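Local coordinates for protein acyl-CoA dehydrogenase (PDB 3PFD) that probably catalyses the flavin-dependent 2,3-dehydrogenation of saturated acyl-CoA thioesters, and binds reduced flavin adenine dinucleotide, at residues C[79-84]-C[314-319]; C[333-338]-C[382-387]. All coordinates share one frame; numbering follows the deposited sequence.

Overall arrangement
Interaction 1 joins the N-terminal and C-terminal helical regions of the acyl-CoA dehydrogenase fold, whereas interaction 2 lies within the C-terminal region and packs its last helix. Their centres are about 17 Å apart. The link between them is a helical hairpin: 314-319 lies on helix 292-321 and 333-338 on the next helix, 326-352, and the two meet where Ala315 CB packs 3.6 Å from Ser333 OG. In interaction 2 the side chain of Arg384 is about 8 Å from bound dihydroflavine-adenine dinucleotide, which touches Ile382. Interaction 2 also borders the second subunit, with Arg384 salt-bridged to Asp300 of that subunit; near interaction 1, Ser314 packs on Leu310 of the second subunit.

Interaction 1 of 2, residues C[79-84]-C[314-319]; sequences DSVATC and SAAARA
The methyl group of Ala316 sits between the two side chains that helix 80-91 turns toward it, those of Ser80 and Cys84, one helical turn apart. Cys84 SG lies 3.8 Å from Ala316 CB; its placement anti to the carbonyl carbon (chi1 -72°) carries the sulfur across to the methyl. To one side, Val81 lays its CG2 branch against Ala316 and Ala317, 4.3 Å from Ala317 CB and just as far from Ala316 CB. Within 314-319 the touching side chains are thus the methyls of Ala316 and Ala317. The axes of the two short helical segments approach to 8.7 Å and run roughly antiparallel, at 143° between their N-to-C directions. In the acyl-CoA dehydrogenase fold the contact joins helix 80-91 of the N-terminal helical domain to helix 292-321 of the C-terminal one; helix 256-280 adds Ala261 against Cys84. Toward the start of helix 80-91 the contact turns polar. Ser80 OG, held between its own backbone N and carbonyl carbon, donates to Ala316 O at 2.7 Å. The hydroxyl stands over the face of the carbonyl, away from the lone-pair directions, with a C=O...OG angle of 102°. Ser80 N also makes a weak hydrogen bond to Glu320. At the outer edge Asp79 is the N-cap: its OD1 accepts from Ala82 N at 2.8 Å, met from above the carboxylate plane, and OD2 is hydrogen-bonded to His23.

Interaction 2 of 2, residues C[333-338]-C[382-387]; sequences SKCFAS and IQRVVM
Cys335 lies at the centre of this contact, its CB and SG touching Gln383, Arg384 and Met387. Its CB lies 3.6 Å from Met387 CE, which a bend at chi3 swings back toward helix 326-352, and 3.8 Å from Gln383 CB. Cys335 SG, anti to its backbone N (chi1 -174°), reaches over one face of the Arg384 guanidinium, 3.6 Å from NH1 and displaced toward the rim of the group. The Arg384 chain is extended from CG to NE, which carries the guanidinium out beneath the sulfur, while two salt bridges fix it: NH2 to Asp339, and NE to Asp300 of the second subunit. The other flank is looser. There Lys334 and Gln383 cross at about a right angle, with Lys334 CE 3.9 Å from Gln383 NE2, and their polar ends turn to other partners: Lys334 NZ to the carbonyl oxygens of Thr373 and Gly378 and to Asn380, Gln383 NE2 to Gly378 O. No hydrogen bond spans the two segments, and their axes stay 9.8 Å apart at 139°. Beyond them, helix 292-321 packs on Phe336 and Met303 of the second subunit on Cys335, placing the C-terminal helix of the acyl-CoA dehydrogenase fold against its helical bundle at a subunit interface.

Interaction 1 of 2, residues C[79-84]-C[314-319]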
loop_
_atom_site.group_PDB
_atom_site.type_symbol
_atom_site.label_atom_id
_atom_site.label_comp_id
_atom_site.label_asym_id
_atom_site.label_seq_id
_atom_site.Cartn_x
_atom_site.Cartn_y
_atom_site.Cartn_z
ATOM N N ASP C 79 10.628 4.010 -34.311
ATOM C CA ASP C 79 9.513 3.246 -33.772
ATOM C C ASP C 79 9.154 3.808 -32.376
ATOM O O ASP C 79 9.947 4.537 -31.764
ATOM C CB ASP C 79 9.887 1.761 -33.700
ATOM C CG ASP C 79 10.955 1.488 -32.648
ATOM O OD1 ASP C 79 10.654 1.612 -31.448
ATOM O OD2 ASP C 79 12.107 1.178 -33.011
ATOM N N SER C 80 7.966 3.467 -31.885
ATOM C CA SER C 80 7.405 4.131 -30.701
ATOM C C SER C 80 8.096 3.752 -29.398
ATOM O O SER C 80 8.018 4.501 -28.416
ATOM C CB SER C 80 5.915 3.845 -30.596
ATOM O OG SER C 80 5.708 2.451 -30.452
ATOM N N VAL C 81 8.742 2.586 -29.372
ATOM C CA VAL C 81 9.554 2.193 -28.218
ATOM C C VAL C 81 10.817 3.082 -28.164
ATOM O O VAL C 81 11.213 3.549 -27.084
ATOM C CB VAL C 81 9.953 0.669 -28.242
ATOM C CG1 VAL C 81 10.874 0.324 -27.099
ATOM C CG2 VAL C 81 8.722 -0.255 -28.229
ATOM N N ALA C 82 11.443 3.312 -29.324
ATOM C CA ALA C 82 12.610 4.198 -29.401
ATOM C C ALA C 82 12.242 5.605 -28.871
ATOM O O ALA C 82 12.949 6.183 -28.035
ATOM C CB ALA C 82 13.156 4.268 -30.835
ATOM N N THR C 83 11.108 6.122 -29.332
ATOM C CA THR C 83 10.589 7.383 -28.841
ATOM C C THR C 83 10.406 7.374 -27.311
ATOM O O THR C 83 10.833 8.336 -26.672
ATOM C CB THR C 83 9.307 7.768 -29.560
ATOM O OG1 THR C 83 9.606 7.969 -30.948
ATOM C CG2 THR C 83 8.737 9.056 -29.000
ATOM N N CYS C 84 9.844 6.293 -26.735
ATOM C CA CYS C 84 9.748 6.169 -25.266
ATOM C C CYS C 84 11.118 6.209 -24.581
ATOM O O CYS C 84 11.288 6.844 -23.535
ATOM C CB CYS C 84 8.982 4.900 -24.818
ATOM S SG CYS C 84 7.214 4.907 -25.075
ATOM N N SER C 314 5.654 -2.305 -23.912
ATOM C CA SER C 314 4.614 -3.148 -24.446
ATOM C C SER C 314 3.428 -2.333 -25.014
ATOM O O SER C 314 2.981 -2.549 -26.149
ATOM C CB SER C 314 4.147 -4.095 -23.344
ATOM O OG SER C 314 3.389 -5.126 -23.915
ATOM N N ALA C 315 2.938 -1.398 -24.225
ATOM C CA ALA C 315 1.878 -0.519 -24.654
ATOM C C ALA C 315 2.276 0.272 -25.913
ATOM O O ALA C 315 1.468 0.421 -26.835
ATOM C CB ALA C 315 1.512 0.436 -23.522
ATOM N N ALA C 316 3.514 0.767 -25.937
ATOM C CA ALA C 316 4.052 1.484 -27.105
ATOM C C ALA C 316 4.127 0.584 -28.342
ATOM O O ALA C 316 3.652 0.979 -29.407
ATOM C CB ALA C 316 5.421 2.088 -26.804
ATOM N N ALA C 317 4.688 -0.620 -28.195
ATOM C CA ALA C 317 4.744 -1.594 -29.297
ATOM C C ALA C 317 3.350 -1.866 -29.872
ATOM O O ALA C 317 3.158 -1.798 -31.092
ATOM C CB ALA C 317 5.411 -2.894 -28.864
ATOM N N ARG C 318 2.387 -2.129 -28.988
ATOM C CA ARG C 318 1.004 -2.391 -29.388
ATOM C C ARG C 318 0.317 -1.172 -30.060
ATOM O O ARG C 318 -0.426 -1.334 -31.042
ATOM C CB ARG C 318 0.188 -2.963 -28.215
ATOM C CG ARG C 318 0.687 -4.369 -27.752
ATOM C CD ARG C 318 0.038 -4.869 -26.465
ATOM N NE ARG C 318 -1.413 -4.936 -26.618
ATOM C CZ ARG C 318 -2.276 -5.148 -25.629
ATOM N NH1 ARG C 318 -1.846 -5.337 -24.385
ATOM N NH2 ARG C 318 -3.576 -5.188 -25.896
ATOM N N ALA C 319 0.593 0.038 -29.561
ATOM C CA ALA C 319 0.072 1.266 -30.179
ATOM C C ALA C 319 0.521 1.402 -31.641
ATOM O O ALA C 319 -0.253 1.780 -32.508
ATOM C CB ALA C 319 0.498 2.495 -29.378
#

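Interaction 2 of 2, residues C[333-338]-C[382-387]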
loop_
_atom_site.group_PDB
_atom_site.type_symbol
_atom_site.label_atom_id
_atom_site.label_comp_id
_atom_site.label_asym_id
_atom_site.label_seq_id
_atom_site.Cartn_x
_atom_site.Cartn_y
_atom_site.Cartn_z
ATOM N N SER C 333 -0.376 1.490 -18.529
ATOM C CA SER C 333 1.060 1.774 -18.519
ATOM C C SER C 333 1.382 3.168 -17.980
ATOM O O SER C 333 2.352 3.355 -17.220
ATOM C CB SER C 333 1.659 1.605 -19.916
ATOM O OG SER C 333 1.325 2.681 -20.765
ATOM N N LYS C 334 0.540 4.129 -18.343
ATOM C CA LYS C 334 0.670 5.491 -17.837
ATOM C C LYS C 334 0.316 5.561 -16.323
ATOM O O LYS C 334 1.084 6.129 -15.520
ATOM C CB LYS C 334 -0.168 6.464 -18.689
ATOM C CG LYS C 334 0.066 8.003 -18.420
ATOM C CD LYS C 334 -0.712 8.462 -17.168
ATOM C CE LYS C 334 -0.929 9.966 -17.109
ATOM N NZ LYS C 334 -1.501 10.391 -15.769
ATOM N N CYS C 335 -0.825 4.975 -15.943
ATOM C CA CYS C 335 -1.274 4.991 -14.546
ATOM C C CYS C 335 -0.265 4.291 -13.632
ATOM O O CYS C 335 0.151 4.851 -12.618
ATOM C CB CYS C 335 -2.669 4.334 -14.397
ATOM S SG CYS C 335 -3.379 4.449 -12.739
ATOM N N PHE C 336 0.150 3.080 -14.002
ATOM C CA PHE C 336 1.112 2.305 -13.163
ATOM C C PHE C 336 2.475 3.000 -13.044
ATOM O O PHE C 336 2.998 3.182 -11.937
ATOM C CB PHE C 336 1.307 0.890 -13.724
ATOM C CG PHE C 336 2.132 -0.021 -12.825
ATOM C CD1 PHE C 336 1.637 -0.433 -11.580
ATOM C CD2 PHE C 336 3.388 -0.459 -13.225
ATOM C CE1 PHE C 336 2.384 -1.282 -10.762
ATOM C CE2 PHE C 336 4.155 -1.326 -12.423
ATOM C CZ PHE C 336 3.653 -1.736 -11.181
ATOM N N ALA C 337 3.070 3.369 -14.176
ATOM C CA ALA C 337 4.376 4.043 -14.113
ATOM C C ALA C 337 4.357 5.299 -13.257
ATOM O O ALA C 337 5.299 5.555 -12.517
ATOM C CB ALA C 337 4.945 4.355 -15.496
ATOM N N SER C 338 3.295 6.083 -13.362
ATOM C CA SER C 338 3.240 7.347 -12.606
ATOM C C SER C 338 3.024 7.077 -11.130
ATOM O O SER C 338 3.612 7.756 -10.289
ATOM C CB SER C 338 2.167 8.307 -13.163
ATOM O OG SER C 338 0.892 7.686 -13.204
ATOM N N ILE C 382 -9.183 9.011 -14.169
ATOM C CA ILE C 382 -9.661 8.850 -15.549
ATOM C C ILE C 382 -9.000 7.604 -16.196
ATOM O O ILE C 382 -9.660 6.875 -16.914
ATOM C CB ILE C 382 -9.392 10.139 -16.359
ATOM C CG1 ILE C 382 -10.337 11.280 -15.900
ATOM C CG2 ILE C 382 -9.532 9.919 -17.910
ATOM C CD1 ILE C 382 -11.873 10.917 -15.848
ATOM N N GLN C 383 -7.712 7.356 -15.915
ATOM C CA GLN C 383 -7.058 6.140 -16.442
ATOM C C GLN C 383 -7.803 4.875 -15.990
ATOM O O GLN C 383 -8.018 3.931 -16.791
ATOM C CB GLN C 383 -5.569 6.077 -16.071
ATOM C CG GLN C 383 -4.704 7.295 -16.527
ATOM C CD GLN C 383 -4.768 7.572 -18.043
ATOM O OE1 GLN C 383 -5.112 6.700 -18.823
ATOM N NE2 GLN C 383 -4.406 8.789 -18.452
ATOM N N ARG C 384 -8.210 4.878 -14.711
ATOM C CA ARG C 384 -8.986 3.780 -14.106
ATOM C C ARG C 384 -10.400 3.649 -14.668
ATOM O O ARG C 384 -10.962 2.527 -14.735
ATOM C CB ARG C 384 -9.012 3.895 -12.568
ATOM C CG ARG C 384 -7.645 3.557 -11.908
ATOM C CD ARG C 384 -7.629 3.722 -10.371
ATOM N NE ARG C 384 -6.320 3.320 -9.836
ATOM C CZ ARG C 384 -5.285 4.133 -9.625
ATOM N NH1 ARG C 384 -5.377 5.437 -9.892
ATOM N NH2 ARG C 384 -4.157 3.640 -9.128
ATOM N N VAL C 385 -10.988 4.781 -15.046
ATOM C CA VAL C 385 -12.267 4.757 -15.764
ATOM C C VAL C 385 -12.085 4.047 -17.115
ATOM O O VAL C 385 -12.834 3.121 -17.426
ATOM C CB VAL C 385 -12.869 6.179 -15.982
ATOM C CG1 VAL C 385 -14.082 6.099 -16.889
ATOM C CG2 VAL C 385 -13.257 6.826 -14.647
ATOM N N VAL C 386 -11.069 4.442 -17.872
ATOM C CA VAL C 386 -10.777 3.833 -19.205
ATOM C C VAL C 386 -10.484 2.325 -19.082
ATOM O O VAL C 386 -11.033 1.489 -19.832
ATOM C CB VAL C 386 -9.583 4.545 -19.926
ATOM C CG1 VAL C 386 -9.103 3.739 -21.179
ATOM C CG2 VAL C 386 -9.910 6.029 -20.308
ATOM N N MET C 387 -9.622 1.974 -18.139
ATOM C CA MET C 387 -9.284 0.553 -17.885
ATOM C C MET C 387 -10.513 -0.259 -17.466
ATOM O O MET C 387 -10.691 -1.393 -17.917
ATOM C CB MET C 387 -8.201 0.408 -16.792
ATOM C CG MET C 387 -6.793 0.825 -17.199
ATOM S SD MET C 387 -5.621 0.492 -15.853
ATOM C CE MET C 387 -5.413 2.099 -15.084
#